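Local coordinates for protein type IV pilus biogenesis factor PilY1 (Pseudomonas aeruginosa, PDB 3HX6) that primes type IV pilus assembly, supports twitching motility and adhesion to host cells, and seems to regulate pilus retraction by binding and releasing calcium, at residues Q66-S71 with G206-V211; R336-K341 with V420-N425; G342-F347 with D484-G489. The protein carries 3 engineered substitutions. One frame throughout, in Å; residues are numbered along the deposited sequence.

Contact 1. Residues Q66-S71 with G206-V211; sequences QPIEPS and GKWAVV
Trp208 and Glu69 meet through one polar bond at the edge of the indole. The NE1 of Trp208 donates to OE2 of Glu69 over 2.8 Å. The oxygen lies close to the ring plane, but the bond is bent, with an angle of 136° at the hydrogen. It reaches the carboxylate on its anti side and somewhat out of plane, and the two flat groups are turned 48° against each other. Glu69 gets there by folding: its chain bends at chi2 (-63°), which turns the carboxylate toward the pyrrole edge. The same OE2 also forms a salt bridge with Arg202, so two donors grip a buried oxygen, and the positive charge would favour an ionised carboxylate. Tryptophan suits this place because it offers a large apolar surface together with a single N-H.

Next to this bond the contact is apolar. The CG2 branch of Ile68 comes within 4.1 Å of CZ2 on the benzene portion of Trp208, the two side chains crossing at about a right angle. A branched aliphatic residue fills such a position without needing a polar partner.

The other side is looser and wet. A water lies 2.7 Å from O of Gly206 and, more weakly, 3.0 Å from OE1 of Glu69, so it may bridge the two loops, though it has more acceptors in reach than protons to give. Gly206 adopts a positive phi, which glycine tolerates easily.

Within the beta-propeller domain, the loop after helix 62-65 thus meets the start of strand 208-213, while Phe146 of strand 141-147 touches both Glu69 and Trp208. Arg295 binds the carbonyls of Pro67 and Ile68, and the side chain of Ile68 lies about 5 Å from that of Val264, a residue of the calcium site, and touches Arg202 of strand 199-202.

Contact 2. Residues R336-K341 with V420-N425; sequences RHPTRK and VNWLNN
An imidazole edge set against an indole face makes up most of this contact: His337 and Trp422 bury the most surface and form a T-shaped pair. Their planes stand at 72°, with the centroid of the His337 ring 4.1 Å from that of the six-membered ring of Trp422. NE2 of His337 leads, modelled 2.9 Å from CD2 of Trp422; this is shorter than ordinary packing allows, so the exact separation is doubtful. With its CG anti to the backbone N (chi1 -169°), His337 sends its ring across to the tryptophan. The backbone N of Thr339 donates to ND1 of His337 over 3.1 Å in an almost straight bond, which holds the imidazole. CG1 of Val420 covers the opposite face of Trp422, so the indole is sandwiched.

Beside this pair, CG2 of Thr339 rests 4.2 Å from CD2 of Leu423, a modest apolar touch at an exposed margin. His337 to Arg340 form a type I beta turn, closed by the bond from N of Arg340 to O of His337; proline at its second position suits the required phi.

Trp372 of strand 367-373 completes an aromatic cluster, stacked on His337 and edge-to-face with Trp422. The turn connects strands 333-336 and 343-348, and the loop following strand 408-415 lies against it.

Contact 3. Residues G342-F347 with D484-G489; sequences GYIVIF and DPYTGG
CD1 of Ile346 touches CB of Pro485 at 3.7 Å, the two side chains crossing at a slant. Ile346 and Ile344 both reach from one side of strand 343-348 into the loop of residues 484-489, and no hydrogen bond crosses the contact. The extended second torsion of Ile346 (chi2 174°) carries its methyl to the ring. Ile344 uses two branches: its CG2 lies 3.8 Å from the carbonyl O of Pro485, and its CD1 packs 3.9 Å from CA of Tyr486 and comes up at the edge of the phenol ring, 4.0 Å from CD2 of Tyr486. Isoleucine suits both places, since its branching at CB is well tolerated in a strand while its longer arm still reaches across.

Behind this first shell the loop is held by its own bonds. OD1 of Asp484 accepts from N of Tyr486 over 3.0 Å, an Asx turn in which the donor approaches from well above the carboxylate plane. The backbone O of Asp484 takes two further N-H groups, those of Thr487 and of Gly488, the latter at 2.7 Å. Gly488 has a positive phi, easy for glycine, as the chain turns back. Pro485 adds stiffness, and its CG sits over the centre of the Tyr486 ring. The O of Pro485, meanwhile, receives a hydrogen bond from NE1 of Trp434.

Strand 343-348 runs antiparallel between strands 333-336 and 367-373 of a large mixed sheet. Val335 on the former touches both Pro485 and Tyr486, so the loop following strand 477-483 lies across two adjacent strands, with Thr487 tied to Gln395 of strand 392-405.

Contacts 2 and 3 are neighbours, with centres 11 Å apart, whereas contact 1 stands well away, its centre 34 Å from that of contact 2 and 29 Å from that of contact 3. Along the chain contact 1 closes before the others open; those two then interleave, because residues 336-341 run straight into 342-347 while their partners come later. Residues 336-347 thus carry a turn and a strand of one sheet, and Pro338 packs on Tyr486 to join the two contacts. Contact 1 lies near the calcium site in the propeller, whereas contacts 2 and 3 bring later loops of this C-terminal domain against the 333-348 hairpin, contact 2 at its turn and contact 3 on its second strand.

Contact 1. Residues Q66-S71 with G206-V211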
loop_
_atom_site.group_PDB
_atom_site.type_symbol
_atom_site.label_atom_id
_atom_site.label_comp_id
_atom_site.label_asym_id
_atom_site.label_seq_id
_atom_site.Cartn_x
_atom_site.Cartn_y
_atom_site.Cartn_z
ATOM N N GLN A 66 14.209 12.338 -8.730
ATOM C CA GLN A 66 15.630 12.552 -8.977
ATOM C C GLN A 66 15.972 13.074 -10.373
ATOM O O GLN A 66 16.767 14.002 -10.513
ATOM C CB GLN A 66 16.413 11.261 -8.694
ATOM C CG GLN A 66 17.917 11.393 -8.888
ATOM C CD GLN A 66 18.507 12.540 -8.086
ATOM O OE1 GLN A 66 18.294 12.642 -6.880
ATOM N NE2 GLN A 66 19.261 13.407 -8.756
ATOM N N PRO A 67 15.385 12.485 -11.426
ATOM C CA PRO A 67 15.687 12.953 -12.784
ATOM C C PRO A 67 15.263 14.402 -12.999
ATOM O O PRO A 67 15.811 15.092 -13.846
ATOM C CB PRO A 67 14.901 11.984 -13.671
ATOM C CG PRO A 67 14.802 10.745 -12.828
ATOM C CD PRO A 67 14.519 11.295 -11.462
ATOM N N ILE A 68 14.283 14.861 -12.229
ATOM C CA ILE A 68 13.815 16.239 -12.355
ATOM C C ILE A 68 14.902 17.218 -11.900
ATOM O O ILE A 68 15.072 18.289 -12.486
ATOM C CB ILE A 68 12.545 16.480 -11.506
ATOM C CG1 ILE A 68 11.459 15.474 -11.897
ATOM C CG2 ILE A 68 12.032 17.906 -11.721
ATOM C CD1 ILE A 68 10.169 15.599 -11.102
ATOM N N GLU A 69 15.645 16.846 -10.862
ATOM C CA GLU A 69 16.691 17.718 -10.340
ATOM C C GLU A 69 18.036 17.003 -10.175
ATOM O O GLU A 69 18.367 16.511 -9.091
ATOM C CB GLU A 69 16.255 18.304 -8.995
ATOM C CG GLU A 69 14.925 19.042 -9.034
ATOM C CD GLU A 69 14.947 20.260 -9.940
ATOM O OE1 GLU A 69 16.047 20.780 -10.231
ATOM O OE2 GLU A 69 13.854 20.709 -10.348
ATOM N N PRO A 70 18.835 16.958 -11.250
ATOM C CA PRO A 70 20.144 16.304 -11.225
ATOM C C PRO A 70 21.086 16.891 -10.181
ATOM O O PRO A 70 21.969 16.199 -9.677
ATOM C CB PRO A 70 20.662 16.518 -12.647
ATOM C CG PRO A 70 19.405 16.570 -13.455
ATOM C CD PRO A 70 18.538 17.461 -12.600
ATOM N N SER A 71 20.899 18.165 -9.858
ATOM C CA SER A 71 21.761 18.823 -8.885
ATOM C C SER A 71 21.400 18.465 -7.449
ATOM O O SER A 71 22.087 18.870 -6.515
ATOM C CB SER A 71 21.714 20.343 -9.067
ATOM O OG SER A 71 20.540 20.904 -8.498
ATOM N N GLY A 206 12.976 26.065 -15.775
ATOM C CA GLY A 206 14.022 25.508 -14.935
ATOM C C GLY A 206 13.786 25.506 -13.437
ATOM O O GLY A 206 14.635 25.028 -12.677
ATOM N N LYS A 207 12.635 26.004 -12.998
ATOM C CA LYS A 207 12.375 26.073 -11.566
ATOM C C LYS A 207 11.012 25.543 -11.131
ATOM O O LYS A 207 10.124 25.289 -11.954
ATOM C CB LYS A 207 12.538 27.527 -11.103
ATOM C CG LYS A 207 13.813 28.187 -11.636
ATOM C CD LYS A 207 13.868 29.672 -11.317
ATOM C CE LYS A 207 14.417 29.935 -9.926
ATOM N NZ LYS A 207 15.859 29.566 -9.860
ATOM N N TRP A 208 10.865 25.361 -9.824
ATOM C CA TRP A 208 9.613 24.900 -9.259
ATOM C C TRP A 208 8.761 26.122 -8.991
ATOM O O TRP A 208 9.274 27.176 -8.623
ATOM C CB TRP A 208 9.858 24.133 -7.967
ATOM C CG TRP A 208 10.298 22.729 -8.221
ATOM C CD1 TRP A 208 11.518 22.315 -8.677
ATOM C CD2 TRP A 208 9.490 21.554 -8.105
ATOM N NE1 TRP A 208 11.517 20.948 -8.855
ATOM C CE2 TRP A 208 10.284 20.458 -8.509
ATOM C CE3 TRP A 208 8.170 21.322 -7.694
ATOM C CZ2 TRP A 208 9.797 19.145 -8.519
ATOM C CZ3 TRP A 208 7.685 20.014 -7.703
ATOM C CH2 TRP A 208 8.502 18.943 -8.114
ATOM N N ALA A 209 7.456 25.982 -9.169
ATOM C CA ALA A 209 6.563 27.101 -8.954
ATOM C C ALA A 209 5.225 26.685 -8.387
ATOM O O ALA A 209 4.860 25.506 -8.373
ATOM C CB ALA A 209 6.335 27.840 -10.267
ATOM N N VAL A 210 4.505 27.679 -7.894
ATOM C CA VAL A 210 3.166 27.458 -7.396
ATOM C C VAL A 210 2.339 27.911 -8.578
ATOM O O VAL A 210 2.451 29.058 -9.011
ATOM C CB VAL A 210 2.843 28.344 -6.190
ATOM C CG1 VAL A 210 1.328 28.340 -5.930
ATOM C CG2 VAL A 210 3.595 27.832 -4.965
ATOM N N VAL A 211 1.547 27.004 -9.130
ATOM C CA VAL A 211 0.702 27.343 -10.262
ATOM C C VAL A 211 -0.735 27.250 -9.801
ATOM O O VAL A 211 -1.199 26.187 -9.396
ATOM C CB VAL A 211 0.962 26.392 -11.438
ATOM C CG1 VAL A 211 0.101 26.788 -12.632
ATOM C CG2 VAL A 211 2.450 26.451 -11.803
HETATM O O HOH W 1 14.922 23.588 -10.386
#

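Contact 2. Residues R336-K341 with V420-N425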
loop_
_atom_site.group_PDB
_atom_site.type_symbol
_atom_site.label_atom_id
_atom_site.label_comp_id
_atom_site.label_asym_id
_atom_site.label_seq_id
_atom_site.Cartn_x
_atom_site.Cartn_y
_atom_site.Cartn_z
ATOM N N ARG A 336 -5.817 9.822 -20.985
ATOM C CA ARG A 336 -5.404 9.646 -22.373
ATOM C C ARG A 336 -6.579 9.096 -23.182
ATOM O O ARG A 336 -7.256 8.162 -22.754
ATOM C CB ARG A 336 -4.223 8.673 -22.476
ATOM C CG ARG A 336 -3.563 8.683 -23.854
ATOM C CD ARG A 336 -2.556 7.549 -24.022
ATOM N NE ARG A 336 -1.369 7.698 -23.185
ATOM C CZ ARG A 336 -0.380 8.557 -23.420
ATOM N NH1 ARG A 336 -0.423 9.361 -24.474
ATOM N NH2 ARG A 336 0.660 8.604 -22.601
ATOM N N HIS A 337 -6.826 9.679 -24.346
ATOM C CA HIS A 337 -7.918 9.212 -25.188
ATOM C C HIS A 337 -7.678 7.750 -25.594
ATOM O O HIS A 337 -6.536 7.318 -25.741
ATOM C CB HIS A 337 -8.021 10.105 -26.421
ATOM C CG HIS A 337 -9.261 9.885 -27.225
ATOM N ND1 HIS A 337 -9.385 8.859 -28.137
ATOM C CD2 HIS A 337 -10.439 10.549 -27.241
ATOM C CE1 HIS A 337 -10.586 8.904 -28.684
ATOM N NE2 HIS A 337 -11.247 9.920 -28.158
ATOM N N PRO A 338 -8.756 6.965 -25.751
ATOM C CA PRO A 338 -8.640 5.552 -26.138
ATOM C C PRO A 338 -7.807 5.298 -27.395
ATOM O O PRO A 338 -7.164 4.259 -27.513
ATOM C CB PRO A 338 -10.092 5.124 -26.324
ATOM C CG PRO A 338 -10.807 5.950 -25.306
ATOM C CD PRO A 338 -10.158 7.310 -25.455
ATOM N N THR A 339 -7.824 6.241 -28.332
ATOM C CA THR A 339 -7.065 6.099 -29.577
ATOM C C THR A 339 -5.604 6.468 -29.381
ATOM O O THR A 339 -4.789 6.316 -30.292
ATOM C CB THR A 339 -7.615 7.011 -30.690
ATOM O OG1 THR A 339 -7.544 8.377 -30.263
ATOM C CG2 THR A 339 -9.059 6.656 -31.012
ATOM N N ARG A 340 -5.285 6.964 -28.191
ATOM C CA ARG A 340 -3.936 7.384 -27.843
ATOM C C ARG A 340 -3.566 8.722 -28.469
ATOM O O ARG A 340 -2.433 9.188 -28.341
ATOM C CB ARG A 340 -2.904 6.315 -28.216
ATOM C CG ARG A 340 -3.014 5.050 -27.375
ATOM C CD ARG A 340 -1.747 4.209 -27.456
ATOM N NE ARG A 340 -0.646 4.793 -26.692
ATOM C CZ ARG A 340 -0.588 4.823 -25.362
ATOM N NH1 ARG A 340 -1.572 4.301 -24.638
ATOM N NH2 ARG A 340 0.453 5.377 -24.753
ATOM N N LYS A 341 -4.521 9.341 -29.153
ATOM C CA LYS A 341 -4.282 10.657 -29.724
ATOM C C LYS A 341 -4.971 11.681 -28.831
ATOM O O LYS A 341 -6.195 11.663 -28.687
ATOM C CB LYS A 341 -4.862 10.784 -31.129
ATOM C CG LYS A 341 -4.651 12.178 -31.707
ATOM C CD LYS A 341 -5.354 12.359 -33.035
ATOM C CE LYS A 341 -5.100 13.748 -33.596
ATOM N NZ LYS A 341 -5.811 13.965 -34.893
ATOM N N VAL A 420 -19.606 6.439 -27.079
ATOM C CA VAL A 420 -19.217 7.691 -27.706
ATOM C C VAL A 420 -18.598 7.326 -29.050
ATOM O O VAL A 420 -17.704 6.479 -29.112
ATOM C CB VAL A 420 -18.156 8.444 -26.870
ATOM C CG1 VAL A 420 -17.751 9.726 -27.581
ATOM C CG2 VAL A 420 -18.706 8.765 -25.485
ATOM N N ASN A 421 -19.073 7.955 -30.121
ATOM C CA ASN A 421 -18.536 7.681 -31.449
ATOM C C ASN A 421 -17.559 8.799 -31.776
ATOM O O ASN A 421 -17.947 9.862 -32.259
ATOM C CB ASN A 421 -19.654 7.640 -32.492
ATOM C CG ASN A 421 -19.177 7.109 -33.833
ATOM O OD1 ASN A 421 -19.867 7.234 -34.843
ATOM N ND2 ASN A 421 -17.994 6.499 -33.846
ATOM N N TRP A 422 -16.286 8.546 -31.506
ATOM C CA TRP A 422 -15.244 9.540 -31.717
ATOM C C TRP A 422 -14.930 9.914 -33.162
ATOM O O TRP A 422 -14.796 11.096 -33.479
ATOM C CB TRP A 422 -13.947 9.085 -31.048
ATOM C CG TRP A 422 -14.077 8.739 -29.590
ATOM C CD1 TRP A 422 -14.121 7.486 -29.047
ATOM C CD2 TRP A 422 -14.136 9.655 -28.490
ATOM N NE1 TRP A 422 -14.195 7.566 -27.678
ATOM C CE2 TRP A 422 -14.208 8.885 -27.308
ATOM C CE3 TRP A 422 -14.131 11.054 -28.388
ATOM C CZ2 TRP A 422 -14.273 9.464 -26.038
ATOM C CZ3 TRP A 422 -14.194 11.633 -27.121
ATOM C CH2 TRP A 422 -14.264 10.837 -25.965
ATOM N N LEU A 423 -14.801 8.916 -34.034
ATOM C CA LEU A 423 -14.448 9.186 -35.428
ATOM C C LEU A 423 -15.388 8.586 -36.461
ATOM O O LEU A 423 -15.993 7.545 -36.224
ATOM C CB LEU A 423 -13.041 8.645 -35.728
ATOM C CG LEU A 423 -11.783 9.126 -34.997
ATOM C CD1 LEU A 423 -11.715 10.650 -35.046
ATOM C CD2 LEU A 423 -11.797 8.632 -33.568
ATOM N N ASN A 424 -15.499 9.245 -37.613
ATOM C CA ASN A 424 -16.310 8.712 -38.705
ATOM C C ASN A 424 -15.378 7.745 -39.419
ATOM O O ASN A 424 -14.217 7.611 -39.034
ATOM C CB ASN A 424 -16.740 9.806 -39.684
ATOM C CG ASN A 424 -17.851 10.670 -39.143
ATOM O OD1 ASN A 424 -18.753 10.187 -38.454
ATOM N ND2 ASN A 424 -17.806 11.957 -39.464
ATOM N N ASN A 425 -15.864 7.072 -40.455
ATOM C CA ASN A 425 -15.011 6.136 -41.174
ATOM C C ASN A 425 -13.928 6.871 -41.974
ATOM O O ASN A 425 -12.938 6.266 -42.385
ATOM C CB ASN A 425 -15.850 5.242 -42.096
ATOM C CG ASN A 425 -16.826 4.357 -41.327
ATOM O OD1 ASN A 425 -16.469 3.744 -40.321
ATOM N ND2 ASN A 425 -18.063 4.282 -41.808
#

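Contact 3. Residues G342-F347 with D484-G489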
loop_
_atom_site.group_PDB
_atom_site.type_symbol
_atom_site.label_atom_id
_atom_site.label_comp_id
_atom_site.label_asym_id
_atom_site.label_seq_id
_atom_site.Cartn_x
_atom_site.Cartn_y
_atom_site.Cartn_z
ATOM N N GLY A 342 -4.191 12.570 -28.230
ATOM C CA GLY A 342 -4.782 13.583 -27.378
ATOM C C GLY A 342 -5.276 13.047 -26.047
ATOM O O GLY A 342 -5.013 11.894 -25.677
ATOM N N TYR A 343 -5.996 13.893 -25.321
ATOM C CA TYR A 343 -6.508 13.522 -24.010
ATOM C C TYR A 343 -7.939 13.967 -23.806
ATOM O O TYR A 343 -8.405 14.922 -24.428
ATOM C CB TYR A 343 -5.664 14.163 -22.904
ATOM C CG TYR A 343 -4.350 13.478 -22.625
ATOM C CD1 TYR A 343 -3.249 13.667 -23.457
ATOM C CD2 TYR A 343 -4.204 12.646 -21.513
ATOM C CE1 TYR A 343 -2.033 13.045 -23.188
ATOM C CE2 TYR A 343 -2.993 12.016 -21.237
ATOM C CZ TYR A 343 -1.912 12.224 -22.080
ATOM O OH TYR A 343 -0.708 11.616 -21.805
ATOM N N ILE A 344 -8.633 13.262 -22.924
ATOM C CA ILE A 344 -9.993 13.623 -22.593
ATOM C C ILE A 344 -9.861 14.474 -21.339
ATOM O O ILE A 344 -9.341 14.021 -20.322
ATOM C CB ILE A 344 -10.860 12.370 -22.315
ATOM C CG1 ILE A 344 -10.984 11.545 -23.602
ATOM C CG2 ILE A 344 -12.244 12.788 -21.800
ATOM C CD1 ILE A 344 -11.704 10.223 -23.440
ATOM N N VAL A 345 -10.300 15.722 -21.431
ATOM C CA VAL A 345 -10.237 16.645 -20.308
ATOM C C VAL A 345 -11.562 16.571 -19.562
ATOM O O VAL A 345 -12.614 16.902 -20.105
ATOM C CB VAL A 345 -9.989 18.080 -20.796
ATOM C CG1 VAL A 345 -9.765 19.005 -19.610
ATOM C CG2 VAL A 345 -8.785 18.103 -21.739
ATOM N N ILE A 346 -11.510 16.127 -18.313
ATOM C CA ILE A 346 -12.720 15.985 -17.514
ATOM C C ILE A 346 -12.843 17.101 -16.482
ATOM O O ILE A 346 -11.902 17.386 -15.745
ATOM C CB ILE A 346 -12.730 14.612 -16.800
ATOM C CG1 ILE A 346 -12.570 13.499 -17.844
ATOM C CG2 ILE A 346 -14.019 14.442 -16.006
ATOM C CD1 ILE A 346 -12.419 12.107 -17.269
ATOM N N PHE A 347 -14.006 17.741 -16.445
ATOM C CA PHE A 347 -14.246 18.818 -15.492
ATOM C C PHE A 347 -15.729 18.923 -15.169
ATOM O O PHE A 347 -16.582 18.616 -16.005
ATOM C CB PHE A 347 -13.732 20.157 -16.043
ATOM C CG PHE A 347 -14.229 20.476 -17.427
ATOM C CD1 PHE A 347 -13.664 19.865 -18.539
ATOM C CD2 PHE A 347 -15.272 21.381 -17.617
ATOM C CE1 PHE A 347 -14.128 20.153 -19.827
ATOM C CE2 PHE A 347 -15.741 21.674 -18.901
ATOM C CZ PHE A 347 -15.168 21.059 -20.005
ATOM N N ASP A 484 -16.821 5.918 -16.140
ATOM C CA ASP A 484 -15.924 5.572 -17.231
ATOM C C ASP A 484 -15.466 6.900 -17.821
ATOM O O ASP A 484 -16.269 7.653 -18.366
ATOM C CB ASP A 484 -16.667 4.746 -18.285
ATOM C CG ASP A 484 -15.858 4.533 -19.551
ATOM O OD1 ASP A 484 -14.622 4.733 -19.538
ATOM O OD2 ASP A 484 -16.472 4.150 -20.568
ATOM N N PRO A 485 -14.168 7.212 -17.704
ATOM C CA PRO A 485 -13.656 8.476 -18.243
ATOM C C PRO A 485 -13.811 8.624 -19.752
ATOM O O PRO A 485 -13.868 9.741 -20.262
ATOM C CB PRO A 485 -12.193 8.468 -17.813
ATOM C CG PRO A 485 -11.852 7.000 -17.818
ATOM C CD PRO A 485 -13.074 6.390 -17.155
ATOM N N TYR A 486 -13.880 7.495 -20.453
ATOM C CA TYR A 486 -14.003 7.485 -21.906
ATOM C C TYR A 486 -15.411 7.759 -22.410
ATOM O O TYR A 486 -15.604 8.016 -23.598
ATOM C CB TYR A 486 -13.557 6.127 -22.458
ATOM C CG TYR A 486 -12.213 5.660 -21.950
ATOM C CD1 TYR A 486 -12.038 4.354 -21.495
ATOM C CD2 TYR A 486 -11.113 6.516 -21.943
ATOM C CE1 TYR A 486 -10.796 3.910 -21.046
ATOM C CE2 TYR A 486 -9.869 6.085 -21.499
ATOM C CZ TYR A 486 -9.713 4.783 -21.054
ATOM O OH TYR A 486 -8.477 4.354 -20.632
ATOM N N THR A 487 -16.394 7.704 -21.520
ATOM C CA THR A 487 -17.766 7.914 -21.945
ATOM C C THR A 487 -18.611 8.753 -20.990
ATOM O O THR A 487 -19.674 9.247 -21.369
ATOM C CB THR A 487 -18.460 6.549 -22.140
ATOM O OG1 THR A 487 -19.688 6.732 -22.851
ATOM C CG2 THR A 487 -18.760 5.920 -20.799
ATOM N N GLY A 488 -18.140 8.912 -19.758
ATOM C CA GLY A 488 -18.890 9.664 -18.764
ATOM C C GLY A 488 -20.014 8.825 -18.173
ATOM O O GLY A 488 -20.758 9.279 -17.306
ATOM N N GLY A 489 -20.134 7.588 -18.641
ATOM C CA GLY A 489 -21.193 6.723 -18.149
ATOM C C GLY A 489 -20.731 5.598 -17.244
ATOM O O GLY A 489 -19.616 5.610 -16.716
#